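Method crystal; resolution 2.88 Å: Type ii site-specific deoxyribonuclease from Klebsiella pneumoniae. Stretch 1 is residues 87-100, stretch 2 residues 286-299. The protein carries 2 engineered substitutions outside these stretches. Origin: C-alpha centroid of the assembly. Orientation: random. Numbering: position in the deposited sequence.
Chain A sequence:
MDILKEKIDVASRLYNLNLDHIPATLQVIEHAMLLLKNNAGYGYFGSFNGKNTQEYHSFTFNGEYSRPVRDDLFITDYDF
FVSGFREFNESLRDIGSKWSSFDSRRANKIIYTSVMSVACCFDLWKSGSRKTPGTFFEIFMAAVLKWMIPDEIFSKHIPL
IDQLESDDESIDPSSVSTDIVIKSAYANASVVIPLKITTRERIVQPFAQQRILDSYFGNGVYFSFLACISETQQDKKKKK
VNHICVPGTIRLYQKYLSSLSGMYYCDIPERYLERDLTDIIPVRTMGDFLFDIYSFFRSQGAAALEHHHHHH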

# COMPACT_ATOMS: atom_id res chain seq x y z
N GLU A 87 1.15 -0.44 38.43
CA GLU A 87 2.17 0.56 38.70
C GLU A 87 2.40 1.41 37.46
O GLU A 87 2.51 2.64 37.55
CB GLU A 87 3.45 -0.11 39.18
CG GLU A 87 3.24 -0.86 40.50
CD GLU A 87 4.41 -1.73 40.91
OE1 GLU A 87 4.69 -1.80 42.14
OE2 GLU A 87 5.05 -2.35 40.02
N PHE A 88 2.44 0.75 36.30
CA PHE A 88 2.43 1.45 35.02
C PHE A 88 1.28 2.46 34.98
O PHE A 88 1.47 3.61 34.59
CB PHE A 88 2.36 0.45 33.86
CG PHE A 88 1.89 1.05 32.55
CD1 PHE A 88 2.70 1.94 31.85
CD2 PHE A 88 0.65 0.71 32.02
CE1 PHE A 88 2.27 2.50 30.66
CE2 PHE A 88 0.22 1.25 30.82
CZ PHE A 88 1.04 2.15 30.14
N ASN A 89 0.10 2.02 35.41
CA ASN A 89 -1.08 2.86 35.44
C ASN A 89 -0.92 4.10 36.34
O ASN A 89 -1.36 5.19 35.96
CB ASN A 89 -2.30 2.03 35.88
CG ASN A 89 -3.61 2.80 35.81
OD1 ASN A 89 -3.79 3.69 34.98
ND2 ASN A 89 -4.54 2.44 36.68
N GLU A 90 -0.30 3.92 37.50
CA GLU A 90 -0.10 5.02 38.45
C GLU A 90 1.02 5.97 38.06
O GLU A 90 0.98 7.15 38.40
CB GLU A 90 0.12 4.50 39.87
CG GLU A 90 -1.15 4.42 40.68
CD GLU A 90 -1.23 3.17 41.56
OE1 GLU A 90 -0.24 2.40 41.61
OE2 GLU A 90 -2.28 2.98 42.19
N SER A 91 2.01 5.45 37.35
CA SER A 91 3.12 6.28 36.89
C SER A 91 2.69 7.27 35.80
O SER A 91 3.25 8.36 35.70
CB SER A 91 4.30 5.43 36.45
OG SER A 91 3.89 4.42 35.55
N LEU A 92 1.69 6.90 35.00
CA LEU A 92 1.12 7.81 34.00
C LEU A 92 0.49 9.08 34.61
O LEU A 92 0.49 10.13 33.98
CB LEU A 92 0.12 7.09 33.10
CG LEU A 92 0.63 5.91 32.26
CD1 LEU A 92 -0.51 5.00 31.84
CD2 LEU A 92 1.41 6.40 31.04
N ARG A 93 -0.04 8.97 35.83
CA ARG A 93 -0.59 10.13 36.56
C ARG A 93 0.47 11.16 36.96
O ARG A 93 0.19 12.36 37.00
CB ARG A 93 -1.36 9.68 37.81
CG ARG A 93 -2.88 9.50 37.61
CD ARG A 93 -3.23 8.11 37.07
NE ARG A 93 -4.68 7.88 37.04
CZ ARG A 93 -5.30 7.10 36.16
NH1 ARG A 93 -4.60 6.47 35.22
NH2 ARG A 93 -6.62 6.94 36.21
N ASP A 94 1.67 10.68 37.27
CA ASP A 94 2.80 11.56 37.56
C ASP A 94 3.98 11.29 36.62
O ASP A 94 5.08 10.91 37.05
CB ASP A 94 3.20 11.51 39.05
CG ASP A 94 3.38 10.08 39.58
OD1 ASP A 94 3.29 9.11 38.79
OD2 ASP A 94 3.61 9.92 40.79
N ILE A 95 3.74 11.49 35.32
CA ILE A 95 4.78 11.38 34.31
C ILE A 95 5.48 12.73 34.14
O ILE A 95 6.65 12.77 33.76
CB ILE A 95 4.24 10.84 32.95
CG1 ILE A 95 5.39 10.66 31.94
CG2 ILE A 95 3.16 11.75 32.39
CD1 ILE A 95 5.00 9.95 30.67
N GLY A 96 4.76 13.82 34.42
CA GLY A 96 5.36 15.16 34.44
C GLY A 96 6.59 15.26 35.34
O GLY A 96 7.65 15.71 34.90
N SER A 97 6.43 14.81 36.59
CA SER A 97 7.51 14.82 37.60
C SER A 97 8.51 13.67 37.47
O SER A 97 9.72 13.91 37.52
CB SER A 97 6.92 14.83 39.01
OG SER A 97 5.94 13.81 39.14
N LYS A 98 8.03 12.44 37.33
CA LYS A 98 8.92 11.28 37.21
C LYS A 98 8.69 10.39 35.97
O LYS A 98 7.59 9.85 35.77
CB LYS A 98 8.88 10.41 38.47
CG LYS A 98 10.03 9.41 38.57
CD LYS A 98 9.73 8.30 39.54
CE LYS A 98 10.73 7.17 39.38
NZ LYS A 98 10.12 5.88 39.81
N TRP A 99 9.73 10.25 35.15
CA TRP A 99 9.71 9.25 34.07
C TRP A 99 11.11 8.70 33.80
O TRP A 99 11.72 9.01 32.77
CB TRP A 99 9.05 9.82 32.80
CG TRP A 99 8.65 8.75 31.79
CD1 TRP A 99 9.26 8.46 30.60
CD2 TRP A 99 7.55 7.83 31.90
NE1 TRP A 99 8.62 7.43 29.97
CE2 TRP A 99 7.57 7.02 30.74
CE3 TRP A 99 6.56 7.61 32.87
CZ2 TRP A 99 6.62 6.02 30.52
CZ3 TRP A 99 5.62 6.62 32.65
CH2 TRP A 99 5.66 5.83 31.48
N SER A 100 11.61 7.88 34.71
CA SER A 100 12.94 7.27 34.59
C SER A 100 13.04 6.30 33.40
O SER A 100 12.05 6.06 32.69
CB SER A 100 13.31 6.53 35.89
OG SER A 100 12.64 5.28 35.98
N MSE A 286 8.23 2.82 22.70
CA MSE A 286 6.81 3.02 23.05
C MSE A 286 6.65 3.62 24.44
O MSE A 286 5.68 4.34 24.69
CB MSE A 286 5.98 1.74 22.89
CG MSE A 286 5.50 1.46 21.46
SE MSE A 286 4.66 2.99 20.57
CE MSE A 286 3.14 3.25 21.76
N GLY A 287 7.59 3.32 25.33
CA GLY A 287 7.73 4.04 26.60
C GLY A 287 8.14 5.50 26.39
O GLY A 287 7.61 6.40 27.05
N ASP A 288 9.09 5.74 25.47
CA ASP A 288 9.47 7.12 25.12
C ASP A 288 8.32 7.86 24.45
O ASP A 288 8.19 9.08 24.58
CB ASP A 288 10.69 7.13 24.19
CG ASP A 288 11.97 6.63 24.86
OD1 ASP A 288 12.06 6.66 26.12
OD2 ASP A 288 12.89 6.22 24.11
N PHE A 289 7.50 7.10 23.72
CA PHE A 289 6.31 7.62 23.05
C PHE A 289 5.40 8.37 24.00
O PHE A 289 4.95 9.46 23.68
CB PHE A 289 5.52 6.49 22.38
CG PHE A 289 4.22 6.95 21.76
CD1 PHE A 289 4.19 7.50 20.48
CD2 PHE A 289 3.02 6.82 22.46
CE1 PHE A 289 3.00 7.93 19.92
CE2 PHE A 289 1.83 7.25 21.90
CZ PHE A 289 1.82 7.80 20.63
N LEU A 290 5.13 7.78 25.16
CA LEU A 290 4.17 8.35 26.10
C LEU A 290 4.68 9.68 26.59
O LEU A 290 3.95 10.66 26.55
CB LEU A 290 3.90 7.42 27.27
CG LEU A 290 3.35 6.04 26.88
CD1 LEU A 290 3.50 5.08 28.04
CD2 LEU A 290 1.90 6.17 26.45
N PHE A 291 5.94 9.70 27.02
CA PHE A 291 6.55 10.95 27.48
C PHE A 291 6.60 11.99 26.36
O PHE A 291 6.23 13.14 26.58
CB PHE A 291 7.95 10.72 28.10
CG PHE A 291 8.70 12.01 28.35
CD1 PHE A 291 8.41 12.80 29.46
CD2 PHE A 291 9.67 12.45 27.45
CE1 PHE A 291 9.08 14.00 29.67
CE2 PHE A 291 10.36 13.65 27.66
CZ PHE A 291 10.06 14.42 28.77
N ASP A 292 7.05 11.61 25.17
CA ASP A 292 7.09 12.55 24.06
C ASP A 292 5.72 13.17 23.77
O ASP A 292 5.61 14.38 23.56
CB ASP A 292 7.67 11.90 22.82
CG ASP A 292 9.15 11.62 22.94
OD1 ASP A 292 9.87 12.48 23.50
OD2 ASP A 292 9.61 10.56 22.48
N ILE A 293 4.69 12.33 23.77
CA ILE A 293 3.33 12.80 23.52
C ILE A 293 2.89 13.73 24.65
O ILE A 293 2.35 14.80 24.38
CB ILE A 293 2.33 11.62 23.30
CG1 ILE A 293 2.54 10.99 21.92
CG2 ILE A 293 0.87 12.05 23.50
CD1 ILE A 293 2.13 11.86 20.72
N TYR A 294 3.15 13.34 25.89
CA TYR A 294 2.81 14.16 27.04
C TYR A 294 3.54 15.47 26.96
O TYR A 294 2.94 16.54 27.09
CB TYR A 294 3.19 13.46 28.33
CG TYR A 294 3.00 14.29 29.58
CD1 TYR A 294 1.81 14.23 30.30
CD2 TYR A 294 4.01 15.14 30.05
CE1 TYR A 294 1.63 14.97 31.45
CE2 TYR A 294 3.83 15.89 31.19
CZ TYR A 294 2.64 15.80 31.89
OH TYR A 294 2.45 16.53 33.03
N SER A 295 4.85 15.38 26.76
CA SER A 295 5.71 16.54 26.61
C SER A 295 5.12 17.53 25.60
O SER A 295 5.10 18.73 25.87
CB SER A 295 7.11 16.09 26.20
OG SER A 295 7.86 17.15 25.63
N PHE A 296 4.63 17.02 24.47
CA PHE A 296 4.02 17.83 23.40
C PHE A 296 2.88 18.66 23.92
O PHE A 296 2.77 19.85 23.59
CB PHE A 296 3.51 16.94 22.25
CG PHE A 296 2.77 17.70 21.17
CD1 PHE A 296 3.45 18.23 20.08
CD2 PHE A 296 1.39 17.86 21.24
CE1 PHE A 296 2.78 18.92 19.08
CE2 PHE A 296 0.70 18.55 20.24
CZ PHE A 296 1.39 19.08 19.16
N PHE A 297 2.03 18.04 24.73
CA PHE A 297 0.85 18.70 25.23
C PHE A 297 1.13 19.60 26.43
O PHE A 297 0.44 20.62 26.61
CB PHE A 297 -0.26 17.70 25.51
CG PHE A 297 -0.96 17.22 24.27
CD1 PHE A 297 -1.98 17.98 23.70
CD2 PHE A 297 -0.60 16.03 23.66
CE1 PHE A 297 -2.63 17.56 22.55
CE2 PHE A 297 -1.24 15.60 22.52
CZ PHE A 297 -2.26 16.36 21.97
N ARG A 298 2.14 19.25 27.22
CA ARG A 298 2.62 20.13 28.28
C ARG A 298 3.14 21.41 27.62
O ARG A 298 2.78 22.52 28.03
CB ARG A 298 3.71 19.45 29.13
CG ARG A 298 4.41 20.38 30.12
CD ARG A 298 5.18 19.63 31.21
NE ARG A 298 6.24 18.76 30.70
CZ ARG A 298 7.05 18.02 31.47
NH1 ARG A 298 6.93 18.04 32.80
NH2 ARG A 298 7.97 17.25 30.92
N SER A 299 3.94 21.24 26.57
CA SER A 299 4.39 22.34 25.74
C SER A 299 3.24 23.12 25.07
O SER A 299 3.43 24.25 24.62
CB SER A 299 5.35 21.81 24.68
OG SER A 299 5.66 22.81 23.73

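A regular helix can serve a less regular partner by turning one stripe of side chains toward it, and the contact between the helix of the second stretch (residues 286-299) and residues 87-100 illustrates the principle. In the second stretch, Leu-290, Phe-291, Tyr-294 and Arg-298 all point toward the first: Leu-290 and Phe-291 sit side by side, Tyr-294 follows one turn on, and Arg-298 one turn beyond that. The first stretch enters as a helix and then loosens into loop; the backbones come closest at Ile-95 and Phe-291, whose CA atoms lie 7.1 Å apart.

Rotamers decide what each residue can reach. Leu-290, with chi1 m and chi2 t, places CD1 among three neighbours: it lies 3.9 Å from Phe-88 CE1, at the edge of that ring, 3.9 Å from Leu-92 CD2 and 4.1 Å from Trp-99 CZ2. Phe-88 and Leu-92 leave their backbone sideways, yet their t and m chi1 angles bring the side-chain ends nearer to it.

Ile-95 is extended, t at both chi angles, and its side chain reaches Leu-290, Phe-291 and Tyr-294. Its CD1 reaches Phe-291 CA at 3.7 Å, while Ile-95 CG2 sits over one face of the Tyr-294 ring, 3.5 Å from Tyr-294 CD1, a CH-pi contact. Tyr-294, t at chi1, thereby offers its ring to a methyl and its OH to Gly-96, 3.5 Å from CA. An ideal CB on Gly-96 would clash with that OH at 2.7 Å, so the close fit relies on glycine.

Trp-99, t at chi1, brings its indole up to the helix: CD1 packs 3.6 Å from Phe-291 CB, and the near-parallel Trp-99 and Phe-291 rings are slid apart with little overlap. Its NE1 donates a weak hydrogen bond to Gly-287 O at 3.3 Å. Further along, Arg-298 bends at chi3 (p) and NH1 donates to Gly-96 O at 3.2 Å, adding a polar tie to a largely apolar contact.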